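Local atomic coordinates of substrate-binding protein (Synechococcus sp., PDB entry 6WPN), a protein that probably binds a sugar or oligosaccharide in the periplasm, as the solute-binding component of a transport system. Residues A[212-225]-A[412-425]. Residues are numbered along the deposited sequence; the frame is centred on the assembly and turned at random.
Sequences QRAAFNTPAGRKAF and AVLEAEQQWNRYAS
Residues 212-217, an irregular loop, run along the last helix of the chain, 409-427, in a loop-on-helix packing that ends with Phe225, in the second turn of helix 219-233, meeting Val413. The loop's backbone is held by two helix side chains. Trp420 NE1 donates to Gln212 O at 2.8 Å, a bent bond with an N-H...O angle of 137°, and the carbonyl oxygen lies somewhat out of the indole plane. One residue further along the helix, Asn421 OD1 accepts from Ala214 N at 2.9 Å, nearly straight and in the carbonyl plane. Ala214 CB drops between these two side chains, 3.5 Å from Trp420 CD1. A phenylalanine in place of Trp420 would probably leave Gln212 O without this donor and the loop less firmly fixed against the helix. CG of Phe216 lies between the backbone N and the carbonyl carbon (chi1 53°), which brings the ring edge down onto the helix, CZ lying 3.8 Å from Ala416 CB. Asn217 ND2 reaches both carboxylate oxygens of Glu417, weakly, the closer being OE1 at 3.0 Å; amide and carboxylate are turned almost perpendicular, 85° apart. Its OD1 meanwhile accepts from Arg222 NH1, which ties the loop to the first turn of the following helix, where Thr218 is the N-cap. One turn further along, Val413 CG2 sits over one face of the Phe225 ring, a CH-pi contact 3.7 Å from the centroid, and Ala412 CB packs nearby. At the other end Ser425 OG lies over one face of the Arg213 guanidinium, while Arg213 NH1 hydrogen-bonds to Trp428 O near the C-terminus. Helix 409-427 also packs on helix 388-403, with Trp420 on Leu391 and Glu415 and Gln419 on Gln398, while Phe225 meets Phe200 of helix 195-202.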
loop_
_atom_site.group_PDB
_atom_site.type_symbol
_atom_site.label_atom_id
_atom_site.label_comp_id
_atom_site.label_asym_id
_atom_site.label_seq_id
_atom_site.Cartn_x
_atom_site.Cartn_y
_atom_site.Cartn_z
ATOM N N GLN A 212 -7.825 -6.229 21.397
ATOM C CA GLN A 212 -7.104 -5.068 20.875
ATOM C C GLN A 212 -5.971 -4.633 21.802
ATOM O O GLN A 212 -5.560 -3.470 21.794
ATOM C CB GLN A 212 -8.062 -3.906 20.607
ATOM C CG GLN A 212 -9.143 -4.264 19.615
ATOM C CD GLN A 212 -8.590 -4.502 18.235
ATOM O OE1 GLN A 212 -8.153 -5.602 17.896
ATOM N NE2 GLN A 212 -8.604 -3.467 17.428
ATOM N N ARG A 213 -5.445 -5.563 22.588
ATOM C CA ARG A 213 -4.330 -5.275 23.475
ATOM C C ARG A 213 -3.008 -5.502 22.740
ATOM O O ARG A 213 -2.939 -6.224 21.742
ATOM C CB ARG A 213 -4.403 -6.170 24.714
ATOM C CG ARG A 213 -5.508 -5.817 25.713
ATOM C CD ARG A 213 -5.453 -4.376 26.202
ATOM N NE ARG A 213 -6.188 -4.212 27.457
ATOM C CZ ARG A 213 -7.406 -3.688 27.559
ATOM N NH1 ARG A 213 -8.042 -3.263 26.476
ATOM N NH2 ARG A 213 -7.988 -3.584 28.750
ATOM N N ALA A 214 -1.951 -4.867 23.247
ATOM C CA ALA A 214 -0.633 -4.997 22.631
ATOM C C ALA A 214 -0.156 -6.443 22.693
ATOM O O ALA A 214 -0.137 -7.058 23.762
ATOM C CB ALA A 214 0.372 -4.076 23.323
ATOM N N ALA A 215 0.238 -6.986 21.543
ATOM C CA ALA A 215 0.715 -8.362 21.470
ATOM C C ALA A 215 2.142 -8.483 20.949
ATOM O O ALA A 215 2.619 -9.609 20.756
ATOM C CB ALA A 215 -0.224 -9.199 20.597
ATOM N N PHE A 216 2.844 -7.371 20.729
ATOM C CA PHE A 216 4.146 -7.408 20.074
ATOM C C PHE A 216 5.318 -7.476 21.043
ATOM O O PHE A 216 6.466 -7.536 20.592
ATOM C CB PHE A 216 4.323 -6.191 19.159
ATOM C CG PHE A 216 4.080 -4.878 19.842
ATOM C CD1 PHE A 216 5.093 -4.254 20.554
ATOM C CD2 PHE A 216 2.846 -4.258 19.762
ATOM C CE1 PHE A 216 4.873 -3.046 21.185
ATOM C CE2 PHE A 216 2.621 -3.047 20.387
ATOM C CZ PHE A 216 3.638 -2.441 21.100
ATOM N N ASN A 217 5.077 -7.439 22.354
ATOM C CA ASN A 217 6.158 -7.598 23.327
ATOM C C ASN A 217 6.466 -9.091 23.470
ATOM O O ASN A 217 6.223 -9.730 24.495
ATOM C CB ASN A 217 5.786 -6.959 24.658
ATOM C CG ASN A 217 6.954 -6.906 25.625
ATOM O OD1 ASN A 217 8.102 -7.145 25.248
ATOM N ND2 ASN A 217 6.667 -6.581 26.878
ATOM N N THR A 218 7.028 -9.638 22.407
ATOM C CA THR A 218 7.283 -11.060 22.236
ATOM C C THR A 218 8.706 -11.218 21.731
ATOM O O THR A 218 9.390 -10.225 21.462
ATOM C CB THR A 218 6.264 -11.664 21.247
ATOM O OG1 THR A 218 6.258 -10.908 20.027
ATOM C CG2 THR A 218 4.863 -11.672 21.853
ATOM N N PRO A 219 9.209 -12.453 21.616
ATOM C CA PRO A 219 10.527 -12.627 20.987
ATOM C C PRO A 219 10.576 -12.112 19.569
ATOM O O PRO A 219 11.613 -11.584 19.150
ATOM C CB PRO A 219 10.735 -14.146 21.031
ATOM C CG PRO A 219 9.376 -14.676 21.011
ATOM C CD PRO A 219 8.635 -13.761 21.956
ATOM N N ALA A 220 9.478 -12.241 18.820
ATOM C CA ALA A 220 9.445 -11.730 17.455
ATOM C C ALA A 220 9.507 -10.209 17.435
ATOM O O ALA A 220 10.260 -9.621 16.651
ATOM C CB ALA A 220 8.189 -12.229 16.740
ATOM N N GLY A 221 8.719 -9.556 18.292
ATOM C CA GLY A 221 8.708 -8.101 18.314
ATOM C C GLY A 221 10.020 -7.501 18.784
ATOM O O GLY A 221 10.511 -6.530 18.199
ATOM N N ARG A 222 10.605 -8.063 19.843
ATOM C CA ARG A 222 11.898 -7.571 20.304
ATOM C C ARG A 222 12.970 -7.794 19.247
ATOM O O ARG A 222 13.839 -6.939 19.036
ATOM C CB ARG A 222 12.283 -8.259 21.613
ATOM C CG ARG A 222 11.331 -7.977 22.761
ATOM C CD ARG A 222 11.864 -8.518 24.074
ATOM N NE ARG A 222 11.763 -9.972 24.164
ATOM C CZ ARG A 222 10.682 -10.625 24.587
ATOM N NH1 ARG A 222 9.599 -9.957 24.956
ATOM N NH2 ARG A 222 10.686 -11.951 24.638
ATOM N N LYS A 223 12.912 -8.933 18.557
ATOM C CA LYS A 223 13.851 -9.196 17.475
ATOM C C LYS A 223 13.660 -8.195 16.341
ATOM O O LYS A 223 14.638 -7.714 15.755
ATOM C CB LYS A 223 13.683 -10.638 16.997
ATOM C CG LYS A 223 14.602 -11.081 15.878
ATOM C CD LYS A 223 14.353 -12.553 15.563
ATOM C CE LYS A 223 14.987 -12.982 14.252
ATOM N NZ LYS A 223 14.700 -14.420 13.957
ATOM N N ALA A 224 12.407 -7.855 16.034
ATOM C CA ALA A 224 12.130 -6.898 14.967
ATOM C C ALA A 224 12.586 -5.494 15.344
ATOM O O ALA A 224 13.121 -4.765 14.499
ATOM C CB ALA A 224 10.640 -6.907 14.631
ATOM N N PHE A 225 12.343 -5.078 16.591
ATOM C CA PHE A 225 12.829 -3.778 17.049
ATOM C C PHE A 225 14.348 -3.702 16.985
ATOM O O PHE A 225 14.915 -2.706 16.520
ATOM C CB PHE A 225 12.351 -3.498 18.478
ATOM C CG PHE A 225 11.086 -2.685 18.553
ATOM C CD1 PHE A 225 9.850 -3.271 18.338
ATOM C CD2 PHE A 225 11.139 -1.330 18.838
ATOM C CE1 PHE A 225 8.686 -2.516 18.412
ATOM C CE2 PHE A 225 9.983 -0.574 18.906
ATOM C CZ PHE A 225 8.757 -1.168 18.694
ATOM N N ALA A 412 12.250 0.687 23.909
ATOM C CA ALA A 412 11.237 1.128 22.954
ATOM C C ALA A 412 10.039 0.188 22.946
ATOM O O ALA A 412 8.886 0.634 22.918
ATOM C CB ALA A 412 11.847 1.238 21.554
ATOM N N VAL A 413 10.300 -1.122 22.969
ATOM C CA VAL A 413 9.228 -2.115 22.983
ATOM C C VAL A 413 8.319 -1.898 24.181
ATOM O O VAL A 413 7.089 -1.883 24.055
ATOM C CB VAL A 413 9.819 -3.536 22.985
ATOM C CG1 VAL A 413 8.711 -4.571 23.061
ATOM C CG2 VAL A 413 10.679 -3.748 21.752
ATOM N N LEU A 414 8.911 -1.737 25.363
ATOM C CA LEU A 414 8.103 -1.565 26.565
ATOM C C LEU A 414 7.298 -0.275 26.503
ATOM O O LEU A 414 6.105 -0.264 26.831
ATOM C CB LEU A 414 8.992 -1.577 27.807
ATOM C CG LEU A 414 8.152 -1.603 29.078
ATOM C CD1 LEU A 414 7.469 -2.961 29.216
ATOM C CD2 LEU A 414 8.972 -1.254 30.312
ATOM N N GLU A 415 7.928 0.821 26.071
ATOM C CA GLU A 415 7.212 2.088 25.973
ATOM C C GLU A 415 6.074 1.994 24.970
ATOM O O GLU A 415 4.966 2.474 25.231
ATOM C CB GLU A 415 8.174 3.211 25.578
ATOM C CG GLU A 415 9.246 3.537 26.611
ATOM C CD GLU A 415 8.717 4.334 27.784
ATOM O OE1 GLU A 415 7.552 4.780 27.726
ATOM O OE2 GLU A 415 9.468 4.512 28.769
ATOM N N ALA A 416 6.321 1.359 23.823
ATOM C CA ALA A 416 5.255 1.182 22.840
ATOM C C ALA A 416 4.130 0.315 23.394
ATOM O O ALA A 416 2.948 0.639 23.232
ATOM C CB ALA A 416 5.819 0.580 21.554
ATOM N N GLU A 417 4.480 -0.788 24.055
ATOM C CA GLU A 417 3.463 -1.671 24.618
ATOM C C GLU A 417 2.604 -0.936 25.640
ATOM O O GLU A 417 1.374 -1.048 25.632
ATOM C CB GLU A 417 4.127 -2.896 25.249
ATOM C CG GLU A 417 3.167 -3.800 25.999
ATOM C CD GLU A 417 3.882 -4.800 26.890
ATOM O OE1 GLU A 417 4.807 -4.394 27.631
ATOM O OE2 GLU A 417 3.520 -5.995 26.841
ATOM N N GLN A 418 3.240 -0.176 26.532
ATOM C CA GLN A 418 2.500 0.508 27.586
ATOM C C GLN A 418 1.666 1.659 27.034
ATOM O O GLN A 418 0.540 1.888 27.490
ATOM C CB GLN A 418 3.473 1.005 28.652
ATOM C CG GLN A 418 4.134 -0.121 29.427
ATOM C CD GLN A 418 5.316 0.348 30.249
ATOM O OE1 GLN A 418 5.782 1.478 30.100
ATOM N NE2 GLN A 418 5.804 -0.518 31.133
ATOM N N GLN A 419 2.194 2.386 26.046
ATOM C CA GLN A 419 1.427 3.470 25.439
ATOM C C GLN A 419 0.219 2.943 24.672
ATOM O O GLN A 419 -0.867 3.528 24.744
ATOM C CB GLN A 419 2.322 4.310 24.534
ATOM C CG GLN A 419 3.317 5.159 25.300
ATOM C CD GLN A 419 4.020 6.168 24.420
ATOM O OE1 GLN A 419 3.735 6.269 23.225
ATOM N NE2 GLN A 419 4.944 6.927 25.005
ATOM N N TRP A 420 0.386 1.852 23.917
ATOM C CA TRP A 420 -0.758 1.294 23.202
ATOM C C TRP A 420 -1.819 0.783 24.171
ATOM O O TRP A 420 -3.018 0.973 23.943
ATOM C CB TRP A 420 -0.322 0.172 22.258
ATOM C CG TRP A 420 -1.510 -0.564 21.711
ATOM C CD1 TRP A 420 -1.986 -1.776 22.121
ATOM C CD2 TRP A 420 -2.406 -0.107 20.688
ATOM N NE1 TRP A 420 -3.111 -2.109 21.403
ATOM C CE2 TRP A 420 -3.388 -1.102 20.517
ATOM C CE3 TRP A 420 -2.464 1.045 19.892
ATOM C CZ2 TRP A 420 -4.416 -0.984 19.581
ATOM C CZ3 TRP A 420 -3.485 1.161 18.964
ATOM C CH2 TRP A 420 -4.448 0.152 18.816
ATOM N N ASN A 421 -1.401 0.116 25.249
ATOM C CA ASN A 421 -2.372 -0.399 26.207
ATOM C C ASN A 421 -3.078 0.730 26.946
ATOM O O ASN A 421 -4.229 0.569 27.368
ATOM C CB ASN A 421 -1.690 -1.353 27.189
ATOM C CG ASN A 421 -1.331 -2.685 26.554
ATOM O OD1 ASN A 421 -1.930 -3.091 25.559
ATOM N ND2 ASN A 421 -0.345 -3.368 27.121
ATOM N N ARG A 422 -2.404 1.870 27.117
ATOM C CA ARG A 422 -3.073 3.077 27.590
ATOM C C ARG A 422 -4.216 3.465 26.659
ATOM O O ARG A 422 -5.344 3.710 27.103
ATOM C CB ARG A 422 -2.061 4.219 27.674
ATOM C CG ARG A 422 -1.177 4.250 28.905
ATOM C CD ARG A 422 -0.002 5.195 28.661
ATOM N NE ARG A 422 -0.422 6.468 28.077
ATOM C CZ ARG A 422 0.415 7.393 27.614
ATOM N NH1 ARG A 422 1.725 7.191 27.660
ATOM N NH2 ARG A 422 -0.057 8.519 27.096
ATOM N N TYR A 423 -3.932 3.524 25.357
ATOM C CA TYR A 423 -4.943 3.883 24.367
ATOM C C TYR A 423 -6.028 2.814 24.268
ATOM O O TYR A 423 -7.219 3.135 24.188
ATOM C CB TYR A 423 -4.255 4.111 23.016
ATOM C CG TYR A 423 -5.147 4.412 21.827
ATOM C CD1 TYR A 423 -5.536 3.408 20.950
ATOM C CD2 TYR A 423 -5.570 5.710 21.563
ATOM C CE1 TYR A 423 -6.338 3.685 19.852
ATOM C CE2 TYR A 423 -6.369 5.997 20.468
ATOM C CZ TYR A 423 -6.750 4.981 19.616
ATOM O OH TYR A 423 -7.545 5.264 18.528
ATOM N N ALA A 424 -5.633 1.536 24.292
ATOM C CA ALA A 424 -6.580 0.452 24.050
ATOM C C ALA A 424 -7.523 0.225 25.225
ATOM O O ALA A 424 -8.658 -0.220 25.023
ATOM C CB ALA A 424 -5.826 -0.838 23.730
ATOM N N SER A 425 -7.084 0.510 26.451
ATOM C CA SER A 425 -7.990 0.369 27.584
ATOM C C SER A 425 -9.047 1.463 27.591
ATOM O O SER A 425 -10.154 1.250 28.096
ATOM C CB SER A 425 -7.209 0.379 28.900
ATOM O OG SER A 425 -6.284 -0.693 28.957
#